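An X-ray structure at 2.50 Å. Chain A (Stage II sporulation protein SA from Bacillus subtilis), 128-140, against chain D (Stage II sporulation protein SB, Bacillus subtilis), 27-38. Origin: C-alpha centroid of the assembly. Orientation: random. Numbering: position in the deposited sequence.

Chain A 128-140: SIVTEFDYLLFTS
Chain D (27-38) SVASYQVSPHTA

How do the two backbones lie against each other? Chain A is extended from Ile129(A) to Thr131(A), after Ser128(A) at phi/psi -88/-87, then enters a helix at Glu132(A) that continues past Ser140(A). Chain D leaves a strand at Val28(D), stays extended (phi/psi near -59/142 at Tyr31(D) and -68/145 at Val33(D)) and turns helical from Pro35(D). They run in opposite senses: Glu132(A) CA lies 5.5 Å from Val33(D) CA, and Thr139(A) CA lies 7.7 Å from Val28(D) CA.

What satisfies the carboxylate of Glu132(A)? With chi1 p and chi2 m, it reaches the start of the chain D helix. Its OE1 accepts from Ser34(D) N at 2.7 Å and from Ser34(D) OG at 2.5 Å; OE2 takes a weak bond from Thr37(D) OG1 at 3.0 Å. The carboxylate is modelled too close to its neighbours, so these lengths are approximate. Ser34(D) OG, with chi1 p, also caps its own helix, accepting from Thr37(D) N at 3.1 Å.

What holds the start of the chain A helix? Thr131(A), chi1 p, caps it: its OG1 accepts from Phe133(A) N at 3.1 Å. Reciprocally, Thr131(A) N donates to Asp134(A) OD2 at 2.8 Å. Nearby, Ile129(A) CD1 rests 3.7 Å from His36(D) NE2, an oblique contact with the imidazole.

How is the far end joined? Tyr135(A), chi1 t, sends its hydroxyl to the chain D backbone: OH donates to Ala29(D) O at 2.7 Å, near the phenol plane. Tyr31(D) N is 3.0 Å from Tyr135(A) OH, but the angle is too poor for a bond. Tyr31(D), also chi1 t, offers its ring edge to Tyr135(A), with Tyr31(D) CD1 3.8 Å from Tyr135(A) CE2, while Leu136(A) CD2 sits 4.0 Å from Tyr31(D) CD1. Beyond them, methyls meet: Thr139(A) CG2 and Val28(D) CG1, 3.9 Å apart.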

# COMPACT_ATOMS: atom_id res chain seq x y z
N SER A 128 -6.66 -18.10 -4.95
CA SER A 128 -7.78 -17.18 -5.19
C SER A 128 -7.44 -16.22 -6.32
O SER A 128 -7.73 -16.53 -7.47
CB SER A 128 -8.22 -16.44 -3.93
OG SER A 128 -7.15 -15.77 -3.31
N ILE A 129 -6.80 -15.09 -6.01
CA ILE A 129 -6.61 -14.03 -7.01
C ILE A 129 -5.36 -13.20 -6.77
O ILE A 129 -5.10 -12.81 -5.65
CB ILE A 129 -7.83 -13.11 -7.01
CG1 ILE A 129 -8.94 -13.71 -7.88
CG2 ILE A 129 -7.53 -11.77 -7.53
CD1 ILE A 129 -10.31 -13.07 -7.64
N VAL A 130 -4.59 -12.93 -7.82
CA VAL A 130 -3.54 -11.91 -7.79
C VAL A 130 -3.67 -11.00 -9.01
O VAL A 130 -3.86 -11.46 -10.12
CB VAL A 130 -2.07 -12.45 -7.87
CG1 VAL A 130 -1.52 -12.77 -6.50
CG2 VAL A 130 -1.95 -13.63 -8.81
N THR A 131 -3.53 -9.70 -8.79
CA THR A 131 -3.72 -8.69 -9.84
C THR A 131 -2.63 -7.63 -9.73
O THR A 131 -1.72 -7.74 -8.90
CB THR A 131 -5.09 -7.99 -9.64
OG1 THR A 131 -5.03 -7.21 -8.44
CG2 THR A 131 -6.22 -8.96 -9.51
N GLU A 132 -2.77 -6.56 -10.52
CA GLU A 132 -1.99 -5.35 -10.36
C GLU A 132 -1.93 -4.76 -8.92
O GLU A 132 -0.93 -4.14 -8.57
CB GLU A 132 -2.45 -4.30 -11.35
CG GLU A 132 -3.83 -3.77 -11.12
CD GLU A 132 -4.94 -4.78 -11.21
OE1 GLU A 132 -5.01 -5.62 -12.15
OE2 GLU A 132 -5.82 -4.68 -10.34
N PHE A 133 -2.96 -4.95 -8.09
CA PHE A 133 -2.89 -4.52 -6.72
C PHE A 133 -1.71 -5.18 -6.05
O PHE A 133 -0.96 -4.56 -5.27
CB PHE A 133 -4.16 -4.90 -5.96
CG PHE A 133 -5.35 -3.97 -6.17
CD1 PHE A 133 -6.23 -4.16 -7.26
CD2 PHE A 133 -5.61 -2.94 -5.27
CE1 PHE A 133 -7.37 -3.32 -7.45
CE2 PHE A 133 -6.72 -2.07 -5.44
CZ PHE A 133 -7.62 -2.27 -6.54
N ASP A 134 -1.53 -6.45 -6.35
CA ASP A 134 -0.42 -7.18 -5.77
C ASP A 134 0.91 -6.76 -6.36
O ASP A 134 1.89 -6.62 -5.66
CB ASP A 134 -0.69 -8.66 -5.93
CG ASP A 134 -2.03 -9.02 -5.34
OD1 ASP A 134 -2.16 -8.86 -4.13
OD2 ASP A 134 -2.97 -9.37 -6.09
N TYR A 135 0.92 -6.48 -7.65
CA TYR A 135 2.06 -5.82 -8.25
C TYR A 135 2.43 -4.60 -7.42
O TYR A 135 3.59 -4.39 -7.07
CB TYR A 135 1.72 -5.42 -9.68
CG TYR A 135 2.64 -4.40 -10.26
CD1 TYR A 135 3.87 -4.77 -10.76
CD2 TYR A 135 2.30 -3.07 -10.29
CE1 TYR A 135 4.72 -3.85 -11.30
CE2 TYR A 135 3.16 -2.13 -10.84
CZ TYR A 135 4.38 -2.53 -11.34
OH TYR A 135 5.28 -1.62 -11.90
N LEU A 136 1.44 -3.78 -7.10
CA LEU A 136 1.70 -2.52 -6.41
C LEU A 136 2.23 -2.76 -5.01
O LEU A 136 3.20 -2.16 -4.62
CB LEU A 136 0.44 -1.65 -6.40
CG LEU A 136 0.09 -1.10 -7.81
CD1 LEU A 136 -1.25 -0.32 -7.90
CD2 LEU A 136 1.28 -0.23 -8.34
N LEU A 137 1.62 -3.68 -4.27
CA LEU A 137 2.05 -3.96 -2.91
C LEU A 137 3.42 -4.59 -2.94
O LEU A 137 4.32 -4.21 -2.18
CB LEU A 137 1.08 -4.89 -2.20
CG LEU A 137 -0.23 -4.24 -1.76
CD1 LEU A 137 -1.18 -5.33 -1.31
CD2 LEU A 137 0.02 -3.18 -0.68
N PHE A 138 3.61 -5.58 -3.78
CA PHE A 138 4.87 -6.27 -3.71
C PHE A 138 6.02 -5.47 -4.27
O PHE A 138 7.12 -5.59 -3.76
CB PHE A 138 4.75 -7.68 -4.27
CG PHE A 138 4.07 -8.63 -3.29
CD1 PHE A 138 4.83 -9.31 -2.35
CD2 PHE A 138 2.71 -8.70 -3.20
CE1 PHE A 138 4.22 -10.10 -1.40
CE2 PHE A 138 2.10 -9.49 -2.24
CZ PHE A 138 2.85 -10.18 -1.34
N THR A 139 5.77 -4.58 -5.26
CA THR A 139 6.84 -3.70 -5.70
C THR A 139 7.11 -2.59 -4.68
O THR A 139 8.24 -2.22 -4.48
CB THR A 139 6.64 -3.16 -7.12
OG1 THR A 139 5.46 -2.32 -7.21
CG2 THR A 139 6.59 -4.31 -8.06
N SER A 140 6.08 -2.07 -4.04
CA SER A 140 6.26 -1.17 -2.90
C SER A 140 7.24 -1.69 -1.90
O SER A 140 8.08 -0.95 -1.39
CB SER A 140 4.94 -0.97 -2.17
OG SER A 140 4.07 -0.21 -3.02
N SER D 27 15.64 -1.69 -10.59
CA SER D 27 14.50 -1.23 -11.37
C SER D 27 13.52 -2.35 -11.66
O SER D 27 13.90 -3.51 -11.70
CB SER D 27 14.95 -0.60 -12.68
OG SER D 27 15.59 -1.57 -13.45
N VAL D 28 12.27 -1.96 -11.88
CA VAL D 28 11.15 -2.87 -11.99
C VAL D 28 10.33 -2.55 -13.22
O VAL D 28 10.17 -1.39 -13.58
CB VAL D 28 10.14 -2.71 -10.82
CG1 VAL D 28 9.85 -4.07 -10.24
CG2 VAL D 28 10.67 -1.77 -9.73
N ALA D 29 9.76 -3.59 -13.84
CA ALA D 29 8.78 -3.44 -14.91
C ALA D 29 7.74 -2.50 -14.39
O ALA D 29 7.40 -2.54 -13.21
CB ALA D 29 8.16 -4.76 -15.24
N SER D 30 7.24 -1.63 -15.25
CA SER D 30 6.35 -0.58 -14.77
C SER D 30 4.90 -1.06 -14.79
O SER D 30 4.61 -2.13 -15.31
CB SER D 30 6.59 0.74 -15.54
OG SER D 30 6.73 0.50 -16.91
N TYR D 31 4.01 -0.24 -14.24
CA TYR D 31 2.64 -0.61 -14.04
C TYR D 31 1.93 -0.97 -15.29
O TYR D 31 2.10 -0.31 -16.31
CB TYR D 31 1.86 0.54 -13.43
CG TYR D 31 0.38 0.26 -13.21
CD1 TYR D 31 -0.04 -0.51 -12.13
CD2 TYR D 31 -0.57 0.78 -14.07
CE1 TYR D 31 -1.40 -0.76 -11.92
CE2 TYR D 31 -1.93 0.54 -13.88
CZ TYR D 31 -2.33 -0.23 -12.80
OH TYR D 31 -3.67 -0.48 -12.58
N GLN D 32 1.07 -1.98 -15.17
CA GLN D 32 0.02 -2.27 -16.12
C GLN D 32 -1.15 -2.94 -15.38
O GLN D 32 -0.92 -3.80 -14.51
CB GLN D 32 0.58 -3.17 -17.22
CG GLN D 32 -0.28 -3.23 -18.45
CD GLN D 32 -0.01 -4.43 -19.33
OE1 GLN D 32 0.89 -5.25 -19.07
NE2 GLN D 32 -0.76 -4.53 -20.42
N VAL D 33 -2.40 -2.60 -15.76
CA VAL D 33 -3.60 -3.25 -15.19
C VAL D 33 -3.69 -4.70 -15.62
O VAL D 33 -3.40 -5.03 -16.76
CB VAL D 33 -4.98 -2.71 -15.65
CG1 VAL D 33 -5.99 -2.89 -14.52
CG2 VAL D 33 -4.94 -1.27 -16.07
N SER D 34 -4.18 -5.55 -14.73
CA SER D 34 -4.36 -6.95 -15.09
C SER D 34 -5.60 -7.17 -15.93
O SER D 34 -6.56 -6.43 -15.85
CB SER D 34 -4.46 -7.81 -13.84
OG SER D 34 -5.74 -7.76 -13.30
N PRO D 35 -5.60 -8.23 -16.72
CA PRO D 35 -6.82 -8.52 -17.46
C PRO D 35 -8.05 -8.72 -16.55
O PRO D 35 -9.18 -8.27 -16.88
CB PRO D 35 -6.46 -9.79 -18.19
CG PRO D 35 -4.97 -9.71 -18.36
CD PRO D 35 -4.46 -9.06 -17.16
N HIS D 36 -7.82 -9.35 -15.40
CA HIS D 36 -8.88 -9.67 -14.48
C HIS D 36 -9.59 -8.42 -14.06
O HIS D 36 -10.82 -8.33 -14.15
CB HIS D 36 -8.30 -10.37 -13.26
CG HIS D 36 -9.33 -10.85 -12.31
ND1 HIS D 36 -9.85 -10.05 -11.31
CD2 HIS D 36 -9.96 -12.04 -12.20
CE1 HIS D 36 -10.77 -10.72 -10.65
NE2 HIS D 36 -10.85 -11.93 -11.17
N THR D 37 -8.82 -7.44 -13.59
CA THR D 37 -9.45 -6.26 -13.06
C THR D 37 -9.91 -5.36 -14.22
O THR D 37 -10.89 -4.65 -14.05
CB THR D 37 -8.65 -5.58 -11.91
OG1 THR D 37 -7.97 -4.43 -12.36
CG2 THR D 37 -7.70 -6.50 -11.32
N ALA D 38 -9.29 -5.45 -15.40
CA ALA D 38 -9.75 -4.69 -16.56
C ALA D 38 -11.15 -5.13 -16.97
O ALA D 38 -11.99 -4.29 -17.31
CB ALA D 38 -8.78 -4.81 -17.74